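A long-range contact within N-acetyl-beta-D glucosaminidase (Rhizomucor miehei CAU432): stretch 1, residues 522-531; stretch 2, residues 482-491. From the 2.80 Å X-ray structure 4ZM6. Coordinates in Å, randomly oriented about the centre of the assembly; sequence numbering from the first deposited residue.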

# COMPACT_ATOMS: atom_id res chain seq x y z
N ARG A 522 -1.38 -19.66 13.65
CA ARG A 522 -1.11 -18.52 14.53
C ARG A 522 -2.43 -17.80 14.77
O ARG A 522 -3.18 -17.57 13.82
CB ARG A 522 -0.09 -17.58 13.87
N LEU A 523 -2.72 -17.47 16.03
CA LEU A 523 -3.95 -16.75 16.36
C LEU A 523 -4.16 -15.62 15.35
O LEU A 523 -3.28 -14.77 15.20
CB LEU A 523 -3.87 -16.13 17.76
CG LEU A 523 -4.36 -16.94 18.96
CD1 LEU A 523 -4.05 -16.19 20.25
CD2 LEU A 523 -5.85 -17.19 18.85
N PRO A 524 -5.32 -15.60 14.66
CA PRO A 524 -5.67 -14.47 13.80
C PRO A 524 -6.40 -13.37 14.55
O PRO A 524 -7.12 -12.57 13.95
CB PRO A 524 -6.57 -15.12 12.74
CG PRO A 524 -7.22 -16.25 13.46
CD PRO A 524 -6.32 -16.67 14.59
N ILE A 525 -6.16 -13.28 15.86
CA ILE A 525 -7.01 -12.55 16.78
C ILE A 525 -6.17 -12.15 18.00
O ILE A 525 -5.16 -12.80 18.30
CB ILE A 525 -8.19 -13.45 17.21
CG1 ILE A 525 -9.52 -12.81 16.83
CG2 ILE A 525 -8.19 -13.79 18.70
CD1 ILE A 525 -9.75 -12.71 15.34
N SER A 526 -6.58 -11.10 18.70
CA SER A 526 -6.03 -10.78 20.01
C SER A 526 -7.01 -11.26 21.06
O SER A 526 -8.22 -11.04 20.94
CB SER A 526 -5.80 -9.28 20.18
OG SER A 526 -4.44 -8.94 20.01
N ILE A 527 -6.50 -11.93 22.09
CA ILE A 527 -7.33 -12.30 23.23
C ILE A 527 -7.03 -11.30 24.33
O ILE A 527 -5.90 -11.21 24.78
CB ILE A 527 -7.06 -13.73 23.70
CG1 ILE A 527 -7.35 -14.71 22.56
CG2 ILE A 527 -7.93 -14.07 24.90
CD1 ILE A 527 -6.98 -16.14 22.86
N PRO A 528 -8.04 -10.51 24.75
CA PRO A 528 -7.83 -9.56 25.84
C PRO A 528 -7.42 -10.25 27.13
O PRO A 528 -7.85 -11.37 27.39
CB PRO A 528 -9.20 -8.90 26.00
CG PRO A 528 -9.88 -9.07 24.69
CD PRO A 528 -9.40 -10.39 24.18
N ASN A 529 -6.59 -9.58 27.92
CA ASN A 529 -6.10 -10.10 29.21
C ASN A 529 -5.19 -11.33 29.11
O ASN A 529 -4.80 -11.88 30.14
CB ASN A 529 -7.27 -10.39 30.16
CG ASN A 529 -8.25 -9.23 30.26
OD1 ASN A 529 -9.46 -9.39 30.06
ND2 ASN A 529 -7.72 -8.04 30.56
N VAL A 530 -4.85 -11.74 27.89
CA VAL A 530 -3.93 -12.86 27.66
C VAL A 530 -2.83 -12.40 26.70
O VAL A 530 -3.01 -12.42 25.48
CB VAL A 530 -4.64 -14.08 27.06
CG1 VAL A 530 -3.68 -15.26 26.96
CG2 VAL A 530 -5.86 -14.46 27.90
N ASP A 531 -1.70 -11.98 27.26
CA ASP A 531 -0.61 -11.36 26.49
C ASP A 531 0.60 -12.27 26.28
O ASP A 531 1.48 -11.96 25.47
CB ASP A 531 -0.17 -10.06 27.16
CG ASP A 531 -1.24 -8.99 27.10
OD1 ASP A 531 -1.51 -8.48 25.98
OD2 ASP A 531 -1.83 -8.66 28.15
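Stretch 2 482-491: NPYDQMCFPQ

Stretch 2 lies along stretch 1 as a loop with a short 3-10 segment laid against a mostly extended chain that ends in a turn. The 3-10 segment is its middle, 485-488, whereas stretch 1 has no regular helix or strand and closes in a type II beta turn from I527 to V530. The two run in the same general sense: the CA atoms of I527 and Y484 are 5.3 Å apart, those of P528 and M487 5.4 Å, and those of V530 and P490 6.1 Å. Each stretch braces itself internally. M487 N donates a hydrogen bond to Y484 O at 2.8 Å and F489 N one to Q486 O at 2.9 Å, while the turn has a weak hydrogen bond from V530 N to I527 O at 3.3 Å. No hydrogen bond crosses between the stretches, so shape and apolar packing carry the contact, which buries 534 Å² in all.

The apolar pairs follow the chain. At the start, P483 takes I525 on its ring, CG to I525 CG2 at 4.1 Å, with L523 CD2 reaching in to P483 CB at 4.4 Å. I527, in an m, t rotamer, sets CG2 4.2 Å from M487 CB. M487 lies beside P528, CE 3.7 Å from P528 CG. Finally, V530 CG2 meets P490 CB at 4.4 Å.

Polar atoms contribute through softer contacts. P528 O accepts a CA-H...O contact from M487, with M487 CA at 3.5 Å, and S526 O lies at the edge of the Y484 ring, 3.4 Å from Y484 CE1. I527 CD1 sits 3.3 Å from P483 O. The Y484 hydroxyl is hydrogen-bonded elsewhere in the structure.

The rule to read here is economical: stretch 2 holds its own 3-10 segment with backbone hydrogen bonds, stretch 1 its turn with a weak one, and prolines, branched aliphatics, a methionine and a tyrosine fill the space between.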

# COMPACT_ATOMS: atom_id res chain seq x y z
N ASN A 482 -15.79 -19.27 19.28
CA ASN A 482 -14.85 -18.15 19.23
C ASN A 482 -13.64 -18.42 20.12
O ASN A 482 -13.78 -19.02 21.18
CB ASN A 482 -15.52 -16.85 19.68
CG ASN A 482 -16.63 -16.41 18.74
OD1 ASN A 482 -16.72 -16.85 17.60
ND2 ASN A 482 -17.50 -15.52 19.23
N PRO A 483 -12.45 -17.98 19.68
CA PRO A 483 -11.21 -18.21 20.44
C PRO A 483 -10.99 -17.28 21.64
O PRO A 483 -10.00 -17.45 22.36
CB PRO A 483 -10.13 -17.97 19.39
CG PRO A 483 -10.72 -16.95 18.49
CD PRO A 483 -12.17 -17.34 18.39
N TYR A 484 -11.89 -16.33 21.86
CA TYR A 484 -11.69 -15.31 22.89
C TYR A 484 -11.96 -15.80 24.33
O TYR A 484 -11.61 -15.12 25.29
CB TYR A 484 -12.57 -14.09 22.61
CG TYR A 484 -12.43 -13.47 21.22
CD1 TYR A 484 -11.32 -12.69 20.88
CD2 TYR A 484 -13.43 -13.62 20.27
CE1 TYR A 484 -11.21 -12.12 19.63
CE2 TYR A 484 -13.33 -13.05 19.02
CZ TYR A 484 -12.21 -12.30 18.70
OH TYR A 484 -12.12 -11.73 17.44
N ASP A 485 -12.56 -16.98 24.47
CA ASP A 485 -13.08 -17.45 25.76
C ASP A 485 -12.12 -17.30 26.95
O ASP A 485 -12.57 -17.05 28.07
CB ASP A 485 -13.56 -18.90 25.66
CG ASP A 485 -14.79 -19.07 24.78
OD1 ASP A 485 -15.35 -18.05 24.32
OD2 ASP A 485 -15.21 -20.22 24.54
N GLN A 486 -10.81 -17.45 26.71
CA GLN A 486 -9.83 -17.38 27.80
C GLN A 486 -9.73 -16.00 28.43
O GLN A 486 -9.22 -15.86 29.55
CB GLN A 486 -8.44 -17.84 27.35
CG GLN A 486 -7.41 -17.81 28.48
CD GLN A 486 -6.11 -18.52 28.15
OE1 GLN A 486 -5.57 -19.25 28.98
NE2 GLN A 486 -5.59 -18.30 26.95
N MET A 487 -10.23 -14.98 27.74
CA MET A 487 -10.33 -13.65 28.33
C MET A 487 -11.09 -13.67 29.66
O MET A 487 -10.83 -12.85 30.53
CB MET A 487 -10.98 -12.67 27.35
CG MET A 487 -12.49 -12.85 27.20
SD MET A 487 -13.14 -11.95 25.78
CE MET A 487 -12.95 -10.26 26.33
N CYS A 488 -12.03 -14.62 29.79
CA CYS A 488 -12.81 -14.81 31.02
C CYS A 488 -12.11 -15.63 32.12
O CYS A 488 -12.58 -15.67 33.26
CB CYS A 488 -14.16 -15.46 30.68
SG CYS A 488 -15.15 -14.52 29.50
N PHE A 489 -11.00 -16.29 31.79
CA PHE A 489 -10.23 -17.07 32.77
C PHE A 489 -8.73 -17.12 32.43
O PHE A 489 -8.21 -18.17 32.07
CB PHE A 489 -10.82 -18.48 32.92
CG PHE A 489 -11.30 -19.10 31.63
CD1 PHE A 489 -10.42 -19.79 30.80
CD2 PHE A 489 -12.63 -19.00 31.25
CE1 PHE A 489 -10.87 -20.36 29.61
CE2 PHE A 489 -13.08 -19.57 30.07
CZ PHE A 489 -12.20 -20.25 29.24
N PRO A 490 -8.04 -15.97 32.56
CA PRO A 490 -6.61 -15.94 32.21
C PRO A 490 -5.69 -16.76 33.13
O PRO A 490 -4.54 -16.99 32.79
CB PRO A 490 -6.24 -14.44 32.31
CG PRO A 490 -7.54 -13.71 32.41
CD PRO A 490 -8.53 -14.66 33.00
N GLN A 491 -6.21 -17.19 34.28
CA GLN A 491 -5.44 -18.04 35.21
C GLN A 491 -5.15 -19.40 34.57
O GLN A 491 -4.13 -20.03 34.88
CB GLN A 491 -6.19 -18.29 36.54
CG GLN A 491 -7.24 -17.26 36.96
CD GLN A 491 -8.64 -17.56 36.42
OE1 GLN A 491 -9.06 -18.72 36.33
NE2 GLN A 491 -9.37 -16.50 36.07